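Undecaprenyl Pyrophosphate Synthase (Helicobacter pylori, PDB 2D2R) catalyses the magnesium-dependent condensation of isopentenyl diphosphate with farnesyl diphosphate, building the cis-polyprenyl chain of undecaprenyl diphosphate. Local coordinates at the interface of chains A and B. Sequence-based numbering; all coordinates share one arbitrary frame. Chains: chain A/B, Undecaprenyl Pyrophosphate Synthase.

The interface of chains A and B. Residues chain A 153, 156, 164, 168, 170, 174; chain B 149-150, 153-154, 157.
Helix 145-158 of chain B packs against the same helix of chain A and against the segment that follows it there, which comprises the 3-10 helix 164-166, the loop with A:Glu168 and A:Leu170, and the short helix 171-175. The patch is part of the two-fold interface of this homodimeric cis-prenyltransferase (UPP synthase family); its centre is about 33 Å from the active-site A:Asp24, which suggests a structural role in pairing the subunits. The edge of the A:Phe153 ring, at CD1, meets a face of the B:Phe153 ring, planes at 80°, and the side chains run past each other in opposite directions. Over that face, toward its rim, lies A:Phe153 CB, 3.6 Å from B:Phe153 CE2. With CG anti to the backbone N (chi1 167°), A:Phe153 also brings its ring edge to the backbone O of B:Phe153, and CE1 touches B:Leu157 CD2 at 3.7 Å; B:Phe153, with CG anti to its carbonyl carbon, instead offers a face. On the side opposite A:Phe153 CB, the tip methyl CD1 of A:Ile174 lies against B:Phe153 CD2, 3.4 Å away and offset beyond the rim. The other branch of B:Leu157, CD1, meets the tip of A:Ile164, while A:Leu170 CD1 lies alongside B:Lys154 CA at 3.8 Å. Beside this apolar packing, the backbone N of A:Leu170 donates a nearly straight hydrogen bond (171° at H) to the hydroxyl OG of B:Ser150, 2.7 Å away. The same hydroxyl contacts a water whose oxygen is 2.8 Å from the carbonyl O of A:Glu168. B:Lys154 crosses the A:Glu168 side chain at about a right angle, its NZ forming a salt bridge with carboxylate OE1 at 3.3 Å, where the hydrogen bond is weak.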
ATOM      1  N   PHE A 153      12.750  12.514   0.519  1.00 29.61           N
ATOM      2  CA  PHE A 153      13.926  12.479  -0.361  1.00 30.64           C
ATOM      3  C   PHE A 153      14.627  13.828  -0.419  1.00 31.49           C
ATOM      4  O   PHE A 153      15.867  13.910  -0.457  1.00 28.75           O
ATOM      5  CB  PHE A 153      13.560  12.093  -1.793  1.00 30.56           C
ATOM      6  CG  PHE A 153      14.680  12.340  -2.771  1.00 32.79           C
ATOM      7  CD1 PHE A 153      15.711  11.392  -2.946  1.00 31.15           C
ATOM      8  CD2 PHE A 153      14.741  13.533  -3.487  1.00 31.37           C
ATOM      9  CE1 PHE A 153      16.796  11.645  -3.836  1.00 32.76           C
ATOM     10  CE2 PHE A 153      15.808  13.804  -4.375  1.00 33.82           C
ATOM     11  CZ  PHE A 153      16.849  12.858  -4.558  1.00 33.63           C
ATOM     12  N   LEU A 156      16.649  14.295   2.493  1.00 32.70           N
ATOM     13  CA  LEU A 156      17.961  13.621   2.472  1.00 33.19           C
ATOM     14  C   LEU A 156      18.951  14.306   1.558  1.00 33.58           C
ATOM     15  O   LEU A 156      20.138  14.284   1.833  1.00 31.35           O
ATOM     16  CB  LEU A 156      17.852  12.142   2.038  1.00 30.93           C
ATOM     17  CG  LEU A 156      17.203  11.224   3.083  1.00 32.80           C
ATOM     18  CD1 LEU A 156      16.581   9.971   2.403  1.00 31.82           C
ATOM     19  CD2 LEU A 156      18.215  10.844   4.098  1.00 30.38           C
ATOM     20  N   ILE A 164      26.479   9.585   5.054  1.00 39.89           N
ATOM     21  CA  ILE A 164      25.824   9.129   3.852  1.00 39.58           C
ATOM     22  C   ILE A 164      26.752   8.380   2.922  1.00 39.39           C
ATOM     23  O   ILE A 164      26.325   7.498   2.187  1.00 39.04           O
ATOM     24  CB  ILE A 164      25.209  10.294   3.050  1.00 38.94           C
ATOM     25  CG1 ILE A 164      24.586   9.763   1.758  1.00 39.19           C
ATOM     26  CG2 ILE A 164      26.262  11.292   2.710  1.00 40.57           C
ATOM     27  CD1 ILE A 164      23.442   8.773   1.995  1.00 38.04           C
ATOM     28  N   GLU A 168      24.589   2.163   1.994  1.00 32.32           N
ATOM     29  CA  GLU A 168      24.179   1.607   0.736  1.00 33.23           C
ATOM     30  C   GLU A 168      22.647   1.519   0.835  1.00 32.35           C
ATOM     31  O   GLU A 168      21.955   2.175   0.104  1.00 33.37           O
ATOM     32  CB  GLU A 168      24.834   0.257   0.480  1.00 36.41           C
ATOM     33  CG  GLU A 168      24.377  -0.374  -0.815  1.00 41.43           C
ATOM     34  CD  GLU A 168      24.707   0.505  -1.985  1.00 46.49           C
ATOM     35  OE1 GLU A 168      25.849   1.059  -2.037  1.00 47.85           O
ATOM     36  OE2 GLU A 168      23.822   0.639  -2.850  1.00 48.77           O
ATOM     37  N   LEU A 170      19.210   2.636   2.189  1.00 28.31           N
ATOM     38  CA  LEU A 170      18.703   3.849   2.861  1.00 26.54           C
ATOM     39  C   LEU A 170      17.354   3.733   3.565  1.00 28.00           C
ATOM     40  O   LEU A 170      16.770   4.748   4.006  1.00 27.43           O
ATOM     41  CB  LEU A 170      18.589   4.966   1.856  1.00 26.99           C
ATOM     42  CG  LEU A 170      19.855   5.329   1.150  1.00 26.06           C
ATOM     43  CD1 LEU A 170      19.568   6.349   0.084  1.00 25.09           C
ATOM     44  CD2 LEU A 170      20.858   5.850   2.199  1.00 26.47           C
ATOM     45  N   ILE A 174      15.204   6.627   5.290  1.00 26.29           N
ATOM     46  CA  ILE A 174      13.967   7.184   4.750  1.00 24.90           C
ATOM     47  C   ILE A 174      12.952   7.154   5.844  1.00 26.25           C
ATOM     48  O   ILE A 174      12.282   8.149   6.114  1.00 28.78           O
ATOM     49  CB  ILE A 174      13.493   6.361   3.555  1.00 23.09           C
ATOM     50  CG1 ILE A 174      14.454   6.563   2.393  1.00 24.13           C
ATOM     51  CG2 ILE A 174      12.051   6.739   3.165  1.00 25.63           C
ATOM     52  CD1 ILE A 174      14.217   5.581   1.154  1.00 22.72           C
TER
ATOM     53  N   LEU B 149      12.601   1.434  -3.447  1.00 18.37           N
ATOM     54  CA  LEU B 149      12.607   2.905  -3.220  1.00 20.14           C
ATOM     55  C   LEU B 149      14.005   3.363  -2.671  1.00 21.37           C
ATOM     56  O   LEU B 149      14.528   4.415  -3.056  1.00 23.30           O
ATOM     57  CB  LEU B 149      11.475   3.240  -2.247  1.00 21.61           C
ATOM     58  CG  LEU B 149      10.090   3.305  -2.935  1.00 21.87           C
ATOM     59  CD1 LEU B 149       9.020   3.314  -1.920  1.00 20.49           C
ATOM     60  CD2 LEU B 149       9.994   4.638  -3.778  1.00 22.50           C
ATOM     61  N   SER B 150      14.616   2.521  -1.843  1.00 22.27           N
ATOM     62  CA  SER B 150      15.941   2.821  -1.329  1.00 22.91           C
ATOM     63  C   SER B 150      16.949   2.980  -2.458  1.00 24.32           C
ATOM     64  O   SER B 150      17.723   3.952  -2.459  1.00 22.83           O
ATOM     65  CB  SER B 150      16.431   1.709  -0.371  1.00 26.14           C
ATOM     66  OG  SER B 150      17.796   1.923  -0.024  1.00 25.04           O
ATOM     67  N   PHE B 153      16.160   6.085  -4.451  1.00 26.55           N
ATOM     68  CA  PHE B 153      16.629   7.260  -3.714  1.00 26.32           C
ATOM     69  C   PHE B 153      18.153   7.425  -3.774  1.00 29.08           C
ATOM     70  O   PHE B 153      18.651   8.543  -3.934  1.00 27.73           O
ATOM     71  CB  PHE B 153      16.223   7.168  -2.258  1.00 26.10           C
ATOM     72  CG  PHE B 153      14.836   7.683  -1.994  1.00 27.07           C
ATOM     73  CD1 PHE B 153      13.827   7.485  -2.928  1.00 27.79           C
ATOM     74  CD2 PHE B 153      14.521   8.312  -0.777  1.00 27.26           C
ATOM     75  CE1 PHE B 153      12.489   7.902  -2.644  1.00 29.16           C
ATOM     76  CE2 PHE B 153      13.229   8.717  -0.488  1.00 27.42           C
ATOM     77  CZ  PHE B 153      12.197   8.518  -1.415  1.00 29.19           C
ATOM     78  N   LYS B 154      18.884   6.313  -3.617  1.00 29.35           N
ATOM     79  CA  LYS B 154      20.340   6.330  -3.617  1.00 32.84           C
ATOM     80  C   LYS B 154      20.794   6.825  -4.970  1.00 35.24           C
ATOM     81  O   LYS B 154      21.696   7.687  -5.097  1.00 35.84           O
ATOM     82  CB  LYS B 154      20.866   4.918  -3.282  1.00 34.46           C
ATOM     83  CG  LYS B 154      22.376   4.785  -3.102  1.00 37.63           C
ATOM     84  CD  LYS B 154      22.907   5.475  -1.830  1.00 41.19           C
ATOM     85  CE  LYS B 154      24.463   5.420  -1.768  1.00 43.84           C
ATOM     86  NZ  LYS B 154      24.970   4.231  -2.551  1.00 45.32           N
ATOM     87  N   LEU B 157      20.222  10.594  -5.280  1.00 39.86           N
ATOM     88  CA  LEU B 157      21.068  11.371  -4.404  1.00 41.94           C
ATOM     89  C   LEU B 157      22.401  11.467  -5.043  1.00 44.45           C
ATOM     90  O   LEU B 157      23.042  12.502  -5.051  1.00 43.88           O
ATOM     91  CB  LEU B 157      21.271  10.693  -3.059  1.00 41.09           C
ATOM     92  CG  LEU B 157      20.209  10.801  -1.976  1.00 41.39           C
ATOM     93  CD1 LEU B 157      20.801  10.184  -0.722  1.00 40.84           C
ATOM     94  CD2 LEU B 157      19.804  12.258  -1.728  1.00 40.65           C
TER
HETATM   95  O   HOH W   1      20.077   1.131  -1.648  1.00 32.60           O